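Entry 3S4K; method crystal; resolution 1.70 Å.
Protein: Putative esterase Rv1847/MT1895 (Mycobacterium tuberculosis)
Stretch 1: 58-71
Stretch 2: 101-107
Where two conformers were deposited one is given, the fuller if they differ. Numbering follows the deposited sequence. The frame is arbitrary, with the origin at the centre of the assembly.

Stretch 1 (58-71) VYCAMIESIASMAA
Stretch 2 (101-107) MVYGTAE

This is a mainly apolar packing of an α-helix on a β-strand, with no hydrogen bond between the two stretches. Helix 58-71 and strand 101-107 run in broadly the same direction, with a signed crossing angle of -41° and axes that approach to 8.0 Å, and together they bury 316 Å². The helix has phi from -47 to -72° and psi from -37 to -50°, with regular i to i-4 backbone hydrogen bonds; the strand is extended, with phi from -85 to -137° and psi from 126 to 151°.

Register is set where Ala67 CA lies 5.8 Å from Ala106 CA. Strand alternation then dictates the pattern: Val102 and Ala106 point toward the helix, as a CB on Gly104 would, while Tyr103, Thr105 and Glu107 point away. The helix answers with Met62, Ile66 and Ala70, spaced four residues apart and all directed toward the strand.

At the N-terminal end, Val102 (chi1 m) receives Met62, whose SD sits 3.8 Å from Val102 CG2. Met62 adopts m, t, p, and its CE reaches to 4.0 Å from Gly104 N. Tyr59 starts sideways, but its m rotamer with chi2 -49° carries the ring closer, so that Val102 CG1 lies at the ring edge, 4.4 Å from Tyr59 CE1.

At the middle lies Gly104, which has no side chain. Ile66 (m, t) places CD1 3.8 Å from Gly104 CA, occupying the space a side chain would need: an ideal CB on Gly104 would stand just 2.7 Å from Ile66 CD1, a clash.

Beyond it, the contact is made between small residues and Ile66. Ala106 CB packs 3.7 Å from Ile66 CG2 and 4.3 Å from Ala70 CB, and also lies 4.4 Å from Ala67 CA, bringing the methyl against the helix backbone itself.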

# COMPACT_ATOMS: atom_id res chain seq x y z
N VAL A 58 -1.65 -0.18 -5.32
CA VAL A 58 -0.60 0.17 -6.29
C VAL A 58 0.08 1.47 -5.90
O VAL A 58 1.31 1.56 -5.86
CB VAL A 58 -1.20 0.28 -7.71
CG1 VAL A 58 -0.23 0.93 -8.72
CG2 VAL A 58 -1.68 -1.08 -8.18
N TYR A 59 -0.74 2.47 -5.58
CA TYR A 59 -0.24 3.75 -5.10
C TYR A 59 0.47 3.62 -3.76
O TYR A 59 1.55 4.18 -3.58
CB TYR A 59 -1.36 4.79 -4.96
CG TYR A 59 -2.04 5.14 -6.27
CD1 TYR A 59 -1.30 5.47 -7.39
CD2 TYR A 59 -3.42 5.21 -6.35
CE1 TYR A 59 -1.92 5.79 -8.59
CE2 TYR A 59 -4.06 5.55 -7.54
CZ TYR A 59 -3.32 5.85 -8.65
OH TYR A 59 -3.96 6.19 -9.82
N CYS A 60 -0.13 2.93 -2.80
CA CYS A 60 0.59 2.60 -1.57
C CYS A 60 1.99 2.05 -1.82
O CYS A 60 2.95 2.46 -1.20
CB CYS A 60 -0.20 1.61 -0.75
SG CYS A 60 -1.76 2.24 -0.13
N ALA A 61 2.09 1.11 -2.75
CA ALA A 61 3.35 0.45 -3.04
C ALA A 61 4.36 1.36 -3.70
O ALA A 61 5.55 1.38 -3.37
CB ALA A 61 3.08 -0.80 -3.92
N MET A 62 3.87 2.15 -4.65
CA MET A 62 4.67 3.17 -5.33
C MET A 62 5.27 4.14 -4.32
O MET A 62 6.48 4.44 -4.34
CB MET A 62 3.80 4.01 -6.28
CG MET A 62 3.64 3.49 -7.68
SD MET A 62 2.95 4.81 -8.71
CE MET A 62 4.35 5.89 -9.00
N ILE A 63 4.42 4.63 -3.44
CA ILE A 63 4.80 5.57 -2.40
C ILE A 63 5.85 4.91 -1.51
O ILE A 63 6.87 5.51 -1.20
CB ILE A 63 3.53 6.05 -1.64
CG1 ILE A 63 2.79 7.06 -2.51
CG2 ILE A 63 3.85 6.62 -0.21
CD1 ILE A 63 1.32 7.20 -2.18
N GLU A 64 5.64 3.65 -1.15
CA GLU A 64 6.60 2.94 -0.30
C GLU A 64 7.98 2.82 -0.94
O GLU A 64 9.02 3.11 -0.31
CB GLU A 64 6.03 1.56 0.05
CG GLU A 64 6.89 0.74 1.02
CD GLU A 64 6.82 1.21 2.46
OE1 GLU A 64 5.99 2.09 2.77
OE2 GLU A 64 7.61 0.68 3.28
N SER A 65 8.01 2.43 -2.22
CA SER A 65 9.24 2.26 -2.97
C SER A 65 10.02 3.56 -3.13
O SER A 65 11.23 3.62 -2.88
CB SER A 65 8.96 1.69 -4.37
OG SER A 65 8.72 0.30 -4.31
N ILE A 66 9.35 4.59 -3.57
CA ILE A 66 10.05 5.86 -3.88
C ILE A 66 10.63 6.45 -2.60
O ILE A 66 11.79 6.87 -2.56
CB ILE A 66 9.12 6.85 -4.64
CG1 ILE A 66 8.64 6.23 -5.95
CG2 ILE A 66 9.91 8.17 -4.98
CD1 ILE A 66 7.56 7.03 -6.73
N ALA A 67 9.84 6.47 -1.53
CA ALA A 67 10.29 6.93 -0.22
C ALA A 67 11.46 6.11 0.34
O ALA A 67 12.44 6.67 0.85
CB ALA A 67 9.11 6.90 0.77
N SER A 68 11.35 4.78 0.29
CA SER A 68 12.41 3.94 0.84
C SER A 68 13.71 4.12 0.10
O SER A 68 14.77 4.13 0.72
CB SER A 68 12.02 2.46 0.87
OG SER A 68 10.75 2.28 1.47
N MET A 69 13.67 4.30 -1.24
CA MET A 69 14.91 4.45 -2.00
C MET A 69 15.55 5.82 -1.71
O MET A 69 16.77 5.91 -1.53
CB MET A 69 14.68 4.24 -3.50
CG MET A 69 14.25 2.82 -3.85
SD MET A 69 15.46 1.54 -3.42
CE MET A 69 16.84 2.25 -4.22
N ALA A 70 14.73 6.86 -1.61
CA ALA A 70 15.22 8.19 -1.22
C ALA A 70 15.89 8.10 0.17
O ALA A 70 16.98 8.65 0.41
CB ALA A 70 14.07 9.22 -1.20
N ALA A 71 15.23 7.39 1.07
CA ALA A 71 15.71 7.27 2.45
C ALA A 71 17.04 6.55 2.52
O ALA A 71 17.95 6.95 3.23
CB ALA A 71 14.65 6.59 3.33
N MET A 101 0.06 7.05 -17.74
CA MET A 101 1.21 7.02 -16.84
C MET A 101 0.91 7.80 -15.56
O MET A 101 0.17 8.79 -15.58
CB MET A 101 2.42 7.70 -17.52
CG MET A 101 2.93 6.99 -18.77
SD MET A 101 3.81 5.47 -18.42
CE MET A 101 5.20 6.01 -17.41
N VAL A 102 1.50 7.34 -14.46
CA VAL A 102 1.49 8.08 -13.19
C VAL A 102 2.94 8.25 -12.75
O VAL A 102 3.79 7.42 -13.07
CB VAL A 102 0.62 7.41 -12.11
CG1 VAL A 102 -0.86 7.46 -12.53
CG2 VAL A 102 1.08 5.97 -11.82
N TYR A 103 3.19 9.33 -12.02
CA TYR A 103 4.52 9.81 -11.73
C TYR A 103 4.56 10.23 -10.26
O TYR A 103 3.71 11.01 -9.82
CB TYR A 103 4.78 11.06 -12.59
CG TYR A 103 4.73 10.80 -14.08
CD1 TYR A 103 3.54 10.95 -14.82
CD2 TYR A 103 5.88 10.42 -14.76
CE1 TYR A 103 3.52 10.70 -16.20
CE2 TYR A 103 5.85 10.17 -16.12
CZ TYR A 103 4.69 10.32 -16.83
OH TYR A 103 4.72 10.03 -18.17
N GLY A 104 5.52 9.69 -9.50
CA GLY A 104 5.69 10.07 -8.09
C GLY A 104 6.99 10.78 -7.80
O GLY A 104 8.03 10.46 -8.38
N THR A 105 6.94 11.74 -6.87
CA THR A 105 8.12 12.43 -6.37
C THR A 105 8.13 12.38 -4.85
O THR A 105 7.12 12.70 -4.24
CB THR A 105 8.08 13.90 -6.77
OG1 THR A 105 8.13 14.02 -8.19
CG2 THR A 105 9.25 14.67 -6.15
N ALA A 106 9.27 12.00 -4.27
CA ALA A 106 9.48 12.02 -2.82
C ALA A 106 10.24 13.28 -2.42
O ALA A 106 11.24 13.62 -3.07
CB ALA A 106 10.25 10.80 -2.35
N GLU A 107 9.74 13.95 -1.38
CA GLU A 107 10.37 15.12 -0.74
C GLU A 107 10.53 14.81 0.74
O GLU A 107 9.67 14.16 1.32
CB GLU A 107 9.46 16.34 -0.76
CG GLU A 107 8.98 16.87 -2.03
CD GLU A 107 7.81 17.80 -1.75
OE1 GLU A 107 8.02 18.81 -1.02
OE2 GLU A 107 6.69 17.46 -2.15